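DUF3224 domain-containing protein (Shewanella oneidensis, PDB 2OOJ) is of unknown function but belongs to the DUF3224 family, grouped with the allene oxide cyclase barrels, and folds as a curled antiparallel beta sheet in a two-chain assembly. Local coordinates at residues Lys6-Phe11 and Gln124-Phe129; Tyr40-Ala45 and Lys73-Gln78; Ala66-Val71 and Leu83-Ile88; Gly111-Met116 and Ser130-Pro135. All coordinates share one frame; numbering follows the deposited sequence.

Interaction 1 (Lys6-Phe11 and Gln124-Phe129)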
loop_
_atom_site.group_PDB
_atom_site.type_symbol
_atom_site.label_atom_id
_atom_site.label_comp_id
_atom_site.label_asym_id
_atom_site.label_seq_id
_atom_site.Cartn_x
_atom_site.Cartn_y
_atom_site.Cartn_z
ATOM N N LYS B 6 18.188 -12.262 -10.805
ATOM C CA LYS B 6 17.531 -11.032 -11.269
ATOM C C LYS B 6 17.206 -11.169 -12.734
ATOM O O LYS B 6 18.116 -11.390 -13.553
ATOM C CB LYS B 6 18.426 -9.813 -11.045
ATOM C CG LYS B 6 17.807 -8.501 -11.589
ATOM C CD LYS B 6 18.435 -7.277 -10.930
ATOM C CE LYS B 6 18.394 -6.063 -11.828
ATOM N NZ LYS B 6 19.609 -5.961 -12.698
ATOM N N VAL B 7 15.917 -11.099 -13.044
ATOM C CA VAL B 7 15.398 -11.218 -14.387
ATOM C C VAL B 7 14.719 -9.918 -14.746
ATOM O O VAL B 7 14.156 -9.266 -13.887
ATOM C CB VAL B 7 14.394 -12.382 -14.553
ATOM C CG1 VAL B 7 15.079 -13.749 -14.323
ATOM C CG2 VAL B 7 13.185 -12.241 -13.633
ATOM N N THR B 8 14.789 -9.570 -16.018
ATOM C CA THR B 8 14.245 -8.316 -16.555
ATOM C C THR B 8 13.367 -8.612 -17.768
ATOM O O THR B 8 13.622 -9.543 -18.556
ATOM C CB THR B 8 15.347 -7.331 -16.980
ATOM O OG1 THR B 8 16.194 -7.065 -15.859
ATOM C CG2 THR B 8 14.724 -5.956 -17.448
ATOM N N GLY B 9 12.339 -7.804 -17.944
ATOM C CA GLY B 9 11.379 -8.042 -19.020
ATOM C C GLY B 9 10.324 -6.963 -19.098
ATOM O O GLY B 9 10.282 -6.095 -18.241
ATOM N N LYS B 10 9.496 -7.023 -20.137
ATOM C CA LYS B 10 8.462 -6.018 -20.382
ATOM C C LYS B 10 7.208 -6.349 -19.585
ATOM O O LYS B 10 6.949 -7.489 -19.272
ATOM C CB LYS B 10 8.114 -5.998 -21.872
ATOM C CG LYS B 10 9.325 -5.691 -22.733
ATOM C CD LYS B 10 8.978 -5.496 -24.209
ATOM C CE LYS B 10 10.204 -4.889 -24.918
ATOM N NZ LYS B 10 10.003 -4.664 -26.388
ATOM N N PHE B 11 6.443 -5.341 -19.218
ATOM C CA PHE B 11 5.059 -5.568 -18.837
ATOM C C PHE B 11 4.157 -4.425 -19.330
ATOM O O PHE B 11 4.623 -3.325 -19.545
ATOM C CB PHE B 11 4.909 -5.780 -17.333
ATOM C CG PHE B 11 5.127 -4.559 -16.512
ATOM C CD1 PHE B 11 6.394 -4.193 -16.101
ATOM C CD2 PHE B 11 4.055 -3.772 -16.119
ATOM C CE1 PHE B 11 6.577 -3.078 -15.306
ATOM C CE2 PHE B 11 4.226 -2.626 -15.346
ATOM C CZ PHE B 11 5.480 -2.277 -14.932
ATOM N N GLN B 124 8.044 2.024 -22.804
ATOM C CA GLN B 124 7.747 0.651 -22.415
ATOM C C GLN B 124 8.188 0.424 -20.968
ATOM O O GLN B 124 9.319 0.711 -20.609
ATOM C CB GLN B 124 8.474 -0.322 -23.343
ATOM C CG GLN B 124 8.372 -1.813 -22.981
ATOM C CD GLN B 124 6.966 -2.341 -23.155
ATOM O OE1 GLN B 124 6.441 -2.319 -24.253
ATOM N NE2 GLN B 124 6.339 -2.796 -22.070
ATOM N N HIS B 125 7.266 -0.058 -20.154
ATOM C CA HIS B 125 7.574 -0.472 -18.786
ATOM C C HIS B 125 8.302 -1.783 -18.766
ATOM O O HIS B 125 7.962 -2.688 -19.538
ATOM C CB HIS B 125 6.306 -0.625 -17.971
ATOM C CG HIS B 125 5.693 0.672 -17.608
ATOM N ND1 HIS B 125 6.293 1.551 -16.734
ATOM C CD2 HIS B 125 4.575 1.282 -18.059
ATOM C CE1 HIS B 125 5.546 2.639 -16.635
ATOM N NE2 HIS B 125 4.501 2.502 -17.434
ATOM N N PHE B 126 9.270 -1.862 -17.854
ATOM C CA PHE B 126 10.083 -3.034 -17.640
ATOM C C PHE B 126 10.078 -3.343 -16.157
ATOM O O PHE B 126 10.100 -2.435 -15.313
ATOM C CB PHE B 126 11.534 -2.792 -18.076
ATOM C CG PHE B 126 11.718 -2.780 -19.559
ATOM C CD1 PHE B 126 11.463 -1.643 -20.274
ATOM C CD2 PHE B 126 12.140 -3.910 -20.228
ATOM C CE1 PHE B 126 11.617 -1.632 -21.640
ATOM C CE2 PHE B 126 12.298 -3.896 -21.586
ATOM C CZ PHE B 126 12.018 -2.755 -22.293
ATOM N N TYR B 127 10.111 -4.614 -15.867
ATOM C CA TYR B 127 10.299 -5.104 -14.495
ATOM C C TYR B 127 11.727 -5.632 -14.363
ATOM O O TYR B 127 12.303 -6.162 -15.329
ATOM C CB TYR B 127 9.288 -6.217 -14.172
ATOM C CG TYR B 127 9.465 -7.465 -14.988
ATOM C CD1 TYR B 127 10.357 -8.478 -14.586
ATOM C CD2 TYR B 127 8.706 -7.675 -16.132
ATOM C CE1 TYR B 127 10.508 -9.605 -15.347
ATOM C CE2 TYR B 127 8.879 -8.784 -16.911
ATOM C CZ TYR B 127 9.772 -9.767 -16.505
ATOM O OH TYR B 127 9.921 -10.878 -17.294
ATOM N N GLU B 128 12.294 -5.465 -13.165
ATOM C CA GLU B 128 13.543 -6.056 -12.768
ATOM C C GLU B 128 13.228 -6.808 -11.475
ATOM O O GLU B 128 12.936 -6.188 -10.472
ATOM C CB GLU B 128 14.608 -4.996 -12.532
ATOM C CG GLU B 128 15.104 -4.259 -13.795
ATOM C CD GLU B 128 14.262 -3.026 -14.197
ATOM O OE1 GLU B 128 13.890 -2.206 -13.335
ATOM O OE2 GLU B 128 13.996 -2.864 -15.405
ATOM N N PHE B 129 13.246 -8.138 -11.523
ATOM C CA PHE B 129 12.713 -8.958 -10.429
ATOM C C PHE B 129 13.836 -9.783 -9.844
ATOM O O PHE B 129 14.418 -10.597 -10.552
ATOM C CB PHE B 129 11.547 -9.823 -10.980
ATOM C CG PHE B 129 10.812 -10.635 -9.943
ATOM C CD1 PHE B 129 10.598 -10.164 -8.650
ATOM C CD2 PHE B 129 10.248 -11.843 -10.287
ATOM C CE1 PHE B 129 9.893 -10.928 -7.727
ATOM C CE2 PHE B 129 9.545 -12.589 -9.359
ATOM C CZ PHE B 129 9.365 -12.114 -8.085
HETATM O O HOH W 1 4.390 -0.660 -20.747
#

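Interaction 2 (Tyr40-Ala45 and Lys73-Gln78)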
loop_
_atom_site.group_PDB
_atom_site.type_symbol
_atom_site.label_atom_id
_atom_site.label_comp_id
_atom_site.label_asym_id
_atom_site.label_seq_id
_atom_site.Cartn_x
_atom_site.Cartn_y
_atom_site.Cartn_z
ATOM N N TYR B 40 5.970 -10.312 -19.553
ATOM C CA TYR B 40 6.542 -11.032 -20.686
ATOM C C TYR B 40 7.958 -11.407 -20.338
ATOM O O TYR B 40 8.626 -10.705 -19.562
ATOM C CB TYR B 40 6.588 -10.100 -21.913
ATOM C CG TYR B 40 5.226 -9.698 -22.409
ATOM C CD1 TYR B 40 4.483 -10.544 -23.221
ATOM C CD2 TYR B 40 4.664 -8.472 -22.051
ATOM C CE1 TYR B 40 3.218 -10.175 -23.671
ATOM C CE2 TYR B 40 3.407 -8.106 -22.480
ATOM C CZ TYR B 40 2.689 -8.959 -23.298
ATOM O OH TYR B 40 1.430 -8.604 -23.715
ATOM N N GLY B 41 8.440 -12.487 -20.931
ATOM C CA GLY B 41 9.818 -12.889 -20.746
ATOM C C GLY B 41 9.966 -13.941 -19.656
ATOM O O GLY B 41 9.190 -14.900 -19.571
ATOM N N GLU B 42 10.964 -13.739 -18.817
ATOM C CA GLU B 42 11.289 -14.706 -17.766
ATOM C C GLU B 42 10.158 -14.842 -16.754
ATOM O O GLU B 42 9.966 -15.903 -16.170
ATOM C CB GLU B 42 12.571 -14.273 -17.075
ATOM C CG GLU B 42 13.762 -14.369 -17.951
ATOM C CD GLU B 42 14.334 -15.771 -18.038
ATOM O OE1 GLU B 42 13.685 -16.739 -17.599
ATOM O OE2 GLU B 42 15.444 -15.902 -18.586
ATOM N N LEU B 43 9.441 -13.746 -16.522
ATOM C CA LEU B 43 8.156 -13.780 -15.832
ATOM C C LEU B 43 7.111 -13.609 -16.915
ATOM O O LEU B 43 6.946 -12.505 -17.487
ATOM C CB LEU B 43 8.051 -12.643 -14.779
ATOM C CG LEU B 43 6.722 -12.568 -13.999
ATOM C CD1 LEU B 43 6.421 -13.903 -13.293
ATOM C CD2 LEU B 43 6.768 -11.383 -12.994
ATOM N N GLU B 44 6.455 -14.707 -17.243
ATOM C CA GLU B 44 5.400 -14.731 -18.263
ATOM C C GLU B 44 4.091 -14.995 -17.530
ATOM O O GLU B 44 3.844 -16.095 -17.061
ATOM C CB GLU B 44 5.688 -15.832 -19.283
ATOM C CG GLU B 44 4.855 -15.739 -20.558
ATOM C CD GLU B 44 4.840 -17.047 -21.375
ATOM O OE1 GLU B 44 5.556 -18.012 -20.995
ATOM O OE2 GLU B 44 4.110 -17.095 -22.404
ATOM N N ALA B 45 3.295 -13.951 -17.338
ATOM C CA ALA B 45 2.182 -14.047 -16.416
ATOM C C ALA B 45 1.195 -12.957 -16.585
ATOM O O ALA B 45 1.400 -12.023 -17.329
ATOM C CB ALA B 45 2.700 -14.083 -14.929
ATOM N N LYS B 73 4.285 -18.098 -15.183
ATOM C CA LYS B 73 5.500 -18.869 -15.130
ATOM C C LYS B 73 6.667 -17.945 -14.817
ATOM O O LYS B 73 6.748 -16.843 -15.350
ATOM C CB LYS B 73 5.735 -19.572 -16.477
ATOM C CG LYS B 73 4.895 -20.807 -16.668
ATOM C CD LYS B 73 5.348 -21.564 -17.918
ATOM C CE LYS B 73 4.366 -22.672 -18.232
ATOM N NZ LYS B 73 4.737 -23.394 -19.488
ATOM N N LEU B 74 7.536 -18.403 -13.935
ATOM C CA LEU B 74 8.765 -17.704 -13.621
ATOM C C LEU B 74 9.912 -18.645 -13.910
ATOM O O LEU B 74 10.073 -19.676 -13.243
ATOM C CB LEU B 74 8.770 -17.286 -12.144
ATOM C CG LEU B 74 9.997 -16.515 -11.636
ATOM C CD1 LEU B 74 10.220 -15.192 -12.442
ATOM C CD2 LEU B 74 9.766 -16.295 -10.135
ATOM N N CYS B 75 10.757 -18.271 -14.865
ATOM C CA CYS B 75 11.807 -19.166 -15.366
ATOM C C CYS B 75 11.278 -20.545 -15.670
ATOM O O CYS B 75 11.861 -21.569 -15.263
ATOM C CB CYS B 75 12.947 -19.259 -14.374
ATOM S SG CYS B 75 13.777 -17.725 -14.112
ATOM N N GLY B 76 10.146 -20.579 -16.347
ATOM C CA GLY B 76 9.565 -21.814 -16.810
ATOM C C GLY B 76 8.670 -22.537 -15.828
ATOM O O GLY B 76 7.949 -23.452 -16.226
ATOM N N ARG B 77 8.667 -22.124 -14.562
ATOM C CA ARG B 77 7.907 -22.836 -13.556
ATOM C C ARG B 77 6.593 -22.161 -13.274
ATOM O O ARG B 77 6.562 -20.970 -13.017
ATOM C CB ARG B 77 8.705 -22.918 -12.271
ATOM C CG ARG B 77 9.943 -23.759 -12.392
ATOM C CD ARG B 77 10.788 -23.592 -11.169
ATOM N NE ARG B 77 10.260 -24.311 -10.014
ATOM C CZ ARG B 77 10.587 -24.059 -8.747
ATOM N NH1 ARG B 77 11.426 -23.076 -8.440
ATOM N NH2 ARG B 77 10.050 -24.793 -7.775
ATOM N N GLN B 78 5.519 -22.938 -13.294
ATOM C CA GLN B 78 4.161 -22.419 -13.223
ATOM C C GLN B 78 3.713 -22.240 -11.774
ATOM O O GLN B 78 3.845 -23.133 -10.933
ATOM C CB GLN B 78 3.200 -23.385 -13.926
ATOM C CG GLN B 78 1.695 -23.066 -13.783
ATOM C CD GLN B 78 1.277 -21.833 -14.569
ATOM O OE1 GLN B 78 1.782 -21.589 -15.667
ATOM N NE2 GLN B 78 0.330 -21.061 -14.019
HETATM O O HOH W 2 9.064 -18.211 -17.614
#

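Interaction 3 (Ala66-Val71 and Leu83-Ile88)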
loop_
_atom_site.group_PDB
_atom_site.type_symbol
_atom_site.label_atom_id
_atom_site.label_comp_id
_atom_site.label_asym_id
_atom_site.label_seq_id
_atom_site.Cartn_x
_atom_site.Cartn_y
_atom_site.Cartn_z
ATOM N N ALA B 66 -0.925 -0.886 -3.755
ATOM C CA ALA B 66 -1.614 -1.846 -4.603
ATOM C C ALA B 66 -1.295 -3.238 -4.084
ATOM O O ALA B 66 -0.259 -3.419 -3.476
ATOM C CB ALA B 66 -1.138 -1.698 -6.039
ATOM N N ILE B 67 -2.188 -4.188 -4.365
ATOM C CA ILE B 67 -1.994 -5.622 -4.184
ATOM C C ILE B 67 -2.515 -6.281 -5.436
ATOM O O ILE B 67 -3.611 -5.980 -5.901
ATOM C CB ILE B 67 -2.768 -6.153 -2.944
ATOM C CG1 ILE B 67 -2.067 -5.619 -1.677
ATOM C CG2 ILE B 67 -2.832 -7.670 -2.889
ATOM C CD1 ILE B 67 -2.658 -6.119 -0.382
ATOM N N GLU B 68 -1.702 -7.161 -5.999
ATOM C CA GLU B 68 -2.061 -7.885 -7.183
ATOM C C GLU B 68 -1.707 -9.350 -7.023
ATOM O O GLU B 68 -0.698 -9.682 -6.457
ATOM C CB GLU B 68 -1.397 -7.302 -8.432
ATOM C CG GLU B 68 0.085 -7.333 -8.432
ATOM C CD GLU B 68 0.735 -6.662 -9.655
ATOM O OE1 GLU B 68 0.456 -7.073 -10.795
ATOM O OE2 GLU B 68 1.580 -5.757 -9.472
ATOM N N GLN B 69 -2.571 -10.197 -7.565
ATOM C CA GLN B 69 -2.340 -11.629 -7.688
ATOM C C GLN B 69 -1.803 -11.930 -9.094
ATOM O O GLN B 69 -2.477 -11.647 -10.124
ATOM C CB GLN B 69 -3.668 -12.351 -7.461
ATOM C CG GLN B 69 -3.652 -13.872 -7.608
ATOM C CD GLN B 69 -2.925 -14.586 -6.554
ATOM O OE1 GLN B 69 -3.456 -14.804 -5.460
ATOM N NE2 GLN B 69 -1.692 -15.019 -6.867
ATOM N N VAL B 70 -0.608 -12.494 -9.113
ATOM C CA VAL B 70 0.085 -12.917 -10.325
ATOM C C VAL B 70 -0.055 -14.423 -10.525
ATOM O O VAL B 70 0.071 -15.242 -9.569
ATOM C CB VAL B 70 1.576 -12.542 -10.260
ATOM C CG1 VAL B 70 2.281 -12.847 -11.590
ATOM C CG2 VAL B 70 1.722 -11.029 -9.864
ATOM N N VAL B 71 -0.302 -14.790 -11.783
ATOM C CA VAL B 71 -0.408 -16.195 -12.179
ATOM C C VAL B 71 0.324 -16.389 -13.490
ATOM O O VAL B 71 0.088 -15.674 -14.468
ATOM C CB VAL B 71 -1.894 -16.627 -12.340
ATOM C CG1 VAL B 71 -1.988 -18.099 -12.620
ATOM C CG2 VAL B 71 -2.670 -16.271 -11.109
ATOM N N LEU B 83 1.988 -9.668 -5.322
ATOM C CA LEU B 83 2.846 -8.502 -5.208
ATOM C C LEU B 83 2.145 -7.355 -4.463
ATOM O O LEU B 83 0.979 -7.110 -4.677
ATOM C CB LEU B 83 3.279 -8.028 -6.585
ATOM C CG LEU B 83 4.315 -8.838 -7.374
ATOM C CD1 LEU B 83 4.357 -8.376 -8.824
ATOM C CD2 LEU B 83 5.674 -8.695 -6.692
ATOM N N GLN B 84 2.896 -6.675 -3.593
ATOM C CA GLN B 84 2.392 -5.599 -2.738
ATOM C C GLN B 84 3.251 -4.408 -2.918
ATOM O O GLN B 84 4.482 -4.521 -2.804
ATOM C CB GLN B 84 2.381 -6.044 -1.273
ATOM C CG GLN B 84 1.676 -5.017 -0.315
ATOM C CD GLN B 84 1.413 -5.611 1.050
ATOM O OE1 GLN B 84 0.682 -6.595 1.173
ATOM N NE2 GLN B 84 1.964 -4.994 2.087
ATOM N N HIS B 85 2.614 -3.286 -3.288
ATOM C CA HIS B 85 3.281 -2.049 -3.638
ATOM C C HIS B 85 3.046 -0.919 -2.623
ATOM O O HIS B 85 1.938 -0.691 -2.147
ATOM C CB HIS B 85 2.744 -1.462 -4.965
ATOM C CG HIS B 85 2.639 -2.419 -6.111
ATOM N ND1 HIS B 85 3.063 -2.074 -7.375
ATOM C CD2 HIS B 85 2.077 -3.648 -6.227
ATOM C CE1 HIS B 85 2.774 -3.053 -8.216
ATOM N NE2 HIS B 85 2.192 -4.030 -7.540
ATOM N N PHE B 86 4.085 -0.133 -2.377
ATOM C CA PHE B 86 3.948 1.076 -1.615
ATOM C C PHE B 86 4.883 2.054 -2.270
ATOM O O PHE B 86 6.084 1.824 -2.288
ATOM C CB PHE B 86 4.369 0.819 -0.190
ATOM C CG PHE B 86 4.375 2.026 0.716
ATOM C CD1 PHE B 86 5.453 2.887 0.748
ATOM C CD2 PHE B 86 3.349 2.205 1.630
ATOM C CE1 PHE B 86 5.486 3.960 1.645
ATOM C CE2 PHE B 86 3.364 3.261 2.548
ATOM C CZ PHE B 86 4.433 4.149 2.540
ATOM N N GLY B 87 4.316 3.117 -2.838
ATOM C CA GLY B 87 5.075 4.124 -3.573
ATOM C C GLY B 87 4.762 5.493 -3.014
ATOM O O GLY B 87 3.606 5.827 -2.783
ATOM N N ILE B 88 5.807 6.245 -2.728
ATOM C CA ILE B 88 5.745 7.638 -2.302
ATOM C C ILE B 88 6.612 8.470 -3.250
ATOM O O ILE B 88 7.810 8.239 -3.370
ATOM C CB ILE B 88 6.282 7.814 -0.867
ATOM C CG1 ILE B 88 5.386 7.118 0.145
ATOM C CG2 ILE B 88 6.318 9.302 -0.466
ATOM C CD1 ILE B 88 4.098 7.872 0.454
#

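Interaction 4 (Gly111-Met116 and Ser130-Pro135)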
loop_
_atom_site.group_PDB
_atom_site.type_symbol
_atom_site.label_atom_id
_atom_site.label_comp_id
_atom_site.label_asym_id
_atom_site.label_seq_id
_atom_site.Cartn_x
_atom_site.Cartn_y
_atom_site.Cartn_z
ATOM N N GLY B 111 7.303 -21.008 -1.927
ATOM C CA GLY B 111 8.558 -20.539 -1.304
ATOM C C GLY B 111 9.213 -19.327 -1.939
ATOM O O GLY B 111 10.300 -18.930 -1.554
ATOM N N LEU B 112 8.564 -18.730 -2.926
ATOM C CA LEU B 112 9.130 -17.583 -3.621
ATOM C C LEU B 112 9.323 -16.397 -2.694
ATOM O O LEU B 112 8.414 -16.049 -1.909
ATOM C CB LEU B 112 8.198 -17.161 -4.759
ATOM C CG LEU B 112 8.664 -16.024 -5.647
ATOM C CD1 LEU B 112 9.974 -16.375 -6.378
ATOM C CD2 LEU B 112 7.545 -15.736 -6.663
ATOM N N TYR B 113 10.500 -15.789 -2.786
ATOM C CA TYR B 113 10.844 -14.561 -2.099
ATOM C C TYR B 113 11.320 -13.549 -3.132
ATOM O O TYR B 113 12.100 -13.890 -4.034
ATOM C CB TYR B 113 12.008 -14.803 -1.155
ATOM C CG TYR B 113 12.605 -13.553 -0.551
ATOM C CD1 TYR B 113 12.094 -13.030 0.636
ATOM C CD2 TYR B 113 13.670 -12.895 -1.146
ATOM C CE1 TYR B 113 12.607 -11.873 1.189
ATOM C CE2 TYR B 113 14.222 -11.742 -0.583
ATOM C CZ TYR B 113 13.694 -11.245 0.591
ATOM O OH TYR B 113 14.218 -10.126 1.181
ATOM N N GLY B 114 10.957 -12.284 -2.988
ATOM C CA GLY B 114 11.520 -11.338 -3.949
ATOM C C GLY B 114 11.052 -9.907 -3.897
ATOM O O GLY B 114 10.057 -9.602 -3.273
ATOM N N THR B 115 11.809 -9.055 -4.576
ATOM C CA THR B 115 11.496 -7.640 -4.697
ATOM C C THR B 115 11.583 -7.268 -6.154
ATOM O O THR B 115 12.265 -7.910 -6.945
ATOM C CB THR B 115 12.447 -6.776 -3.844
ATOM O OG1 THR B 115 13.802 -7.004 -4.247
ATOM C CG2 THR B 115 12.270 -7.100 -2.319
HETATM N N MSE B 116 10.830 -6.259 -6.537
HETATM C CA MSE B 116 10.785 -5.901 -7.942
HETATM C C MSE B 116 10.958 -4.425 -8.075
HETATM O O MSE B 116 10.538 -3.693 -7.216
HETATM C CB MSE B 116 9.430 -6.314 -8.542
HETATM C CG MSE B 116 9.305 -5.980 -10.024
HETATM SE SE MSE B 116 7.577 -6.640 -10.655
HETATM C CE MSE B 116 7.903 -8.496 -10.772
ATOM N N SER B 130 14.181 -9.497 -8.580
ATOM C CA SER B 130 15.209 -10.222 -7.851
ATOM C C SER B 130 14.543 -11.185 -6.888
ATOM O O SER B 130 13.842 -10.771 -5.967
ATOM C CB SER B 130 16.115 -9.243 -7.097
ATOM O OG SER B 130 16.495 -8.224 -7.984
ATOM N N PHE B 131 14.772 -12.483 -7.089
ATOM C CA PHE B 131 14.047 -13.448 -6.358
ATOM C C PHE B 131 14.928 -14.652 -6.013
ATOM O O PHE B 131 16.034 -14.840 -6.555
ATOM C CB PHE B 131 12.821 -13.909 -7.156
ATOM C CG PHE B 131 13.147 -14.730 -8.363
ATOM C CD1 PHE B 131 13.421 -14.145 -9.569
ATOM C CD2 PHE B 131 13.157 -16.109 -8.286
ATOM C CE1 PHE B 131 13.760 -14.933 -10.666
ATOM C CE2 PHE B 131 13.479 -16.891 -9.369
ATOM C CZ PHE B 131 13.766 -16.304 -10.561
ATOM N N CYS B 132 14.400 -15.403 -5.069
ATOM C CA CYS B 132 14.951 -16.690 -4.677
ATOM C C CYS B 132 13.860 -17.497 -4.029
ATOM O O CYS B 132 12.685 -17.092 -4.046
ATOM C CB CYS B 132 16.180 -16.473 -3.795
ATOM S SG CYS B 132 15.835 -15.826 -2.225
ATOM N N PHE B 133 14.212 -18.662 -3.464
ATOM C CA PHE B 133 13.201 -19.520 -2.864
ATOM C C PHE B 133 13.621 -19.865 -1.442
ATOM O O PHE B 133 14.784 -20.072 -1.196
ATOM C CB PHE B 133 13.025 -20.773 -3.693
ATOM C CG PHE B 133 12.235 -20.548 -4.942
ATOM C CD1 PHE B 133 12.845 -20.043 -6.080
ATOM C CD2 PHE B 133 10.881 -20.834 -4.972
ATOM C CE1 PHE B 133 12.106 -19.787 -7.230
ATOM C CE2 PHE B 133 10.142 -20.607 -6.109
ATOM C CZ PHE B 133 10.753 -20.098 -7.253
ATOM N N GLU B 134 12.667 -19.922 -0.534
ATOM C CA GLU B 134 12.945 -20.235 0.856
ATOM C C GLU B 134 13.039 -21.759 0.945
ATOM O O GLU B 134 12.476 -22.469 0.096
ATOM C CB GLU B 134 11.820 -19.725 1.731
ATOM C CG GLU B 134 11.447 -18.237 1.507
ATOM C CD GLU B 134 12.401 -17.279 2.164
ATOM O OE1 GLU B 134 13.405 -17.764 2.688
ATOM O OE2 GLU B 134 12.146 -16.035 2.132
ATOM N N PRO B 135 13.736 -22.268 1.968
ATOM C CA PRO B 135 13.929 -23.721 2.040
ATOM C C PRO B 135 12.626 -24.465 2.253
ATOM O O PRO B 135 11.798 -24.032 3.039
ATOM C CB PRO B 135 14.892 -23.905 3.217
ATOM C CG PRO B 135 14.832 -22.674 4.002
ATOM C CD PRO B 135 14.434 -21.562 3.050
HETATM O O HOH W 3 15.155 -8.958 -3.446
#

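Interaction 1 (Lys6-Phe11 and Gln124-Phe129)
His-125 O is gripped by two N-H groups: the backbone N of Phe-11 across the strands, and NE2 of its neighbour Gln-124, 3.0 Å from His-125 O. The hydrogen bond from the Gln-124 amide lies in the carbonyl plane of His-125, on a lone pair, nearly straight at 172°, whereas Phe-11 N comes from above that plane. The Gln-124 chain, bent at chi2, crosses that of Lys-10 at about a right angle, and NE2 also bonds Asp-12 OD1. Phe-11 brings its ring back over its neighbour strand: His-125 CB sits over one face, 3.7 Å from the ring centroid, while Tyr-127 N meets the edge. The other large piece is Tyr-127, whose CG lies between backbone N and carbonyl carbon (chi1 65°). Its ring covers Gly-9, with CZ 3.4 Å from Gly-9 CA, and Lys-10 O lies at its edge. A CB on Gly-9 would run into Tyr-127 OH, the hydroxyl that bonds Tyr-40 O and Leu-43 N. Paired backbone bonds run on to Val-7, whose O takes Phe-129 N at 2.8 Å. Tyr-127 on Gly-9 is the aromatic rescue of glycine, here where the first and last strands of the antiparallel barrel meet.

Interaction 2 (Tyr40-Ala45 and Lys73-Gln78)
Leu-43 and Leu-74 face each other as a non-hydrogen-bonded pair, and their side chains cross obliquely. Both carry CG anti to the backbone N (chi1 179° and -179°), and Leu-74 CD1 comes within 4.1 Å of Leu-43 CB, while Leu-43 CD1 rests 3.6 Å from Lys-73 O. Leu-74 continues onto Phe-129 and Phe-131. On the other face, Glu-44 and Lys-73 diverge: Glu-44 OE1 and Lys-73 NZ stay 5.6 Å apart, opposite charges without contact. Between these residues run the two backbone bonds of an antiparallel pair, and past Leu-74 the chain folds over in a two-residue beta hairpin, a type I' turn from Leu-74 to Arg-77 with Cys-75 and Gly-76 at its corners. Cys-75 N bonds Glu-42 O at 2.8 Å. A water bridges the same carbonyl to Gly-76 N. The Glu-42 chain bends at chi2 (-81°), which turns CD toward the turn, and OE1 ends 3.6 Å from Cys-75 SG; the side chain also packs on Val-7 of the first strand.

Interaction 3 (Ala66-Val71 and Leu83-Ile88)
Glu-68 and His-85 meet through a short side-chain bond between neighbouring strands of the antiparallel barrel wall, 62-71 and 77-90, with Leu-83 packed beside Glu-68. His-85 NE2 gives its N-H to Glu-68 OE2 at 2.7 Å, somewhat bent at 143°. The acceptor uses its anti lone pair and lies in the ring plane, and carboxylate and imidazole are nearly coplanar, 19° apart. Glu-68 reaches diagonally because its CG sits between backbone N and carbonyl carbon (chi1 62°) and its chain runs extended from there. Lys-37 forms a salt bridge to the same OE2 and Ser-47 bonds OE1, so the buried carboxylate is held by three side chains. The ring is fixed at its other nitrogen too, ND1 bonding Tyr-64 OH, and Ala-66 CB lies over one face, 4.1 Å from the centroid. An alanine in place of His-85 would probably leave Glu-68 OE2 and Tyr-64 OH without their imidazole partner and open a gap over the Ala-66 methyl. Leu-83 lies beside Glu-68, pointing the same way, its CB 3.8 Å from Glu-68 CG. On the opposite face of the strands, Gln-84 lies alongside Ile-67 and sends NE2 to Gly-87 O of the second subunit. Back on the face of Glu-68, Leu-83 CD1 ends 3.9 Å from Val-70 CG2.

Interaction 4 (Gly111-Met116 and Ser130-Pro135)
Phe-133 packs its ring on Gly-111 and Leu-112, and can be traced outward atom by atom. Its CB lies 3.9 Å from Gly-111 O, the carbonyl that accepts the backbone N-H of Glu-134. With CG anti to the carbonyl carbon (chi1 -77°), the ring starts out beside the backbone N, and CD2 comes 3.7 Å from Leu-112 N. CE2, one step on, is near both N and CA of Leu-112. At the tip, CZ meets Leu-112 CD1 at 3.9 Å, and this methyl stands over the ring face, shifted toward the rim. The same CD1 touches Phe-131 CD2 at 3.7 Å, so one leucine branch serves two rings. A serine in place of Phe-133 would probably leave that methyl without its ring face and the guanidinium of Arg-77 without its cation-pi partner. Gly-114 lets the strands come close opposite Phe-131, the CA atoms of Gly-114 and Phe-131 being 4.1 Å apart; a CB here would clash with Ser-130 O. On the other face, Cys-132 SG sits obliquely to the Tyr-113 ring, 3.8 Å from Tyr-113 CD2. From the loop beyond, Glu-134 brings OE2 3.4 Å from Tyr-113 CD1. The contact lies at the open end of the C-terminal hairpin of strands 112-121 and 124-133, flanked by strand 93-107 beside Gly-114 and by strand 5-18 beside Phe-131.

From the N terminus, residues 6-11 wait 112 residues for 124-129, so interaction 1 closes a loop that holds both interaction 2 and interaction 3. Those two cross: 66-71 falls between the halves of interaction 2, and 73-78 between those of interaction 3, which ties strand 43-55 and the strands on to 77-90 into one wall. Interaction 4 opens after both have closed and crosses interaction 1, sharing strand 124-133 with it. Side chains knit the set together: Tyr-127 reaches Tyr-40, Arg-77 reaches Phe-133, and Met-116 touches Leu-43, Leu-83 and Phe-129. Only interactions 1 and 3 do not touch, their nearest atoms being about 5 Å apart.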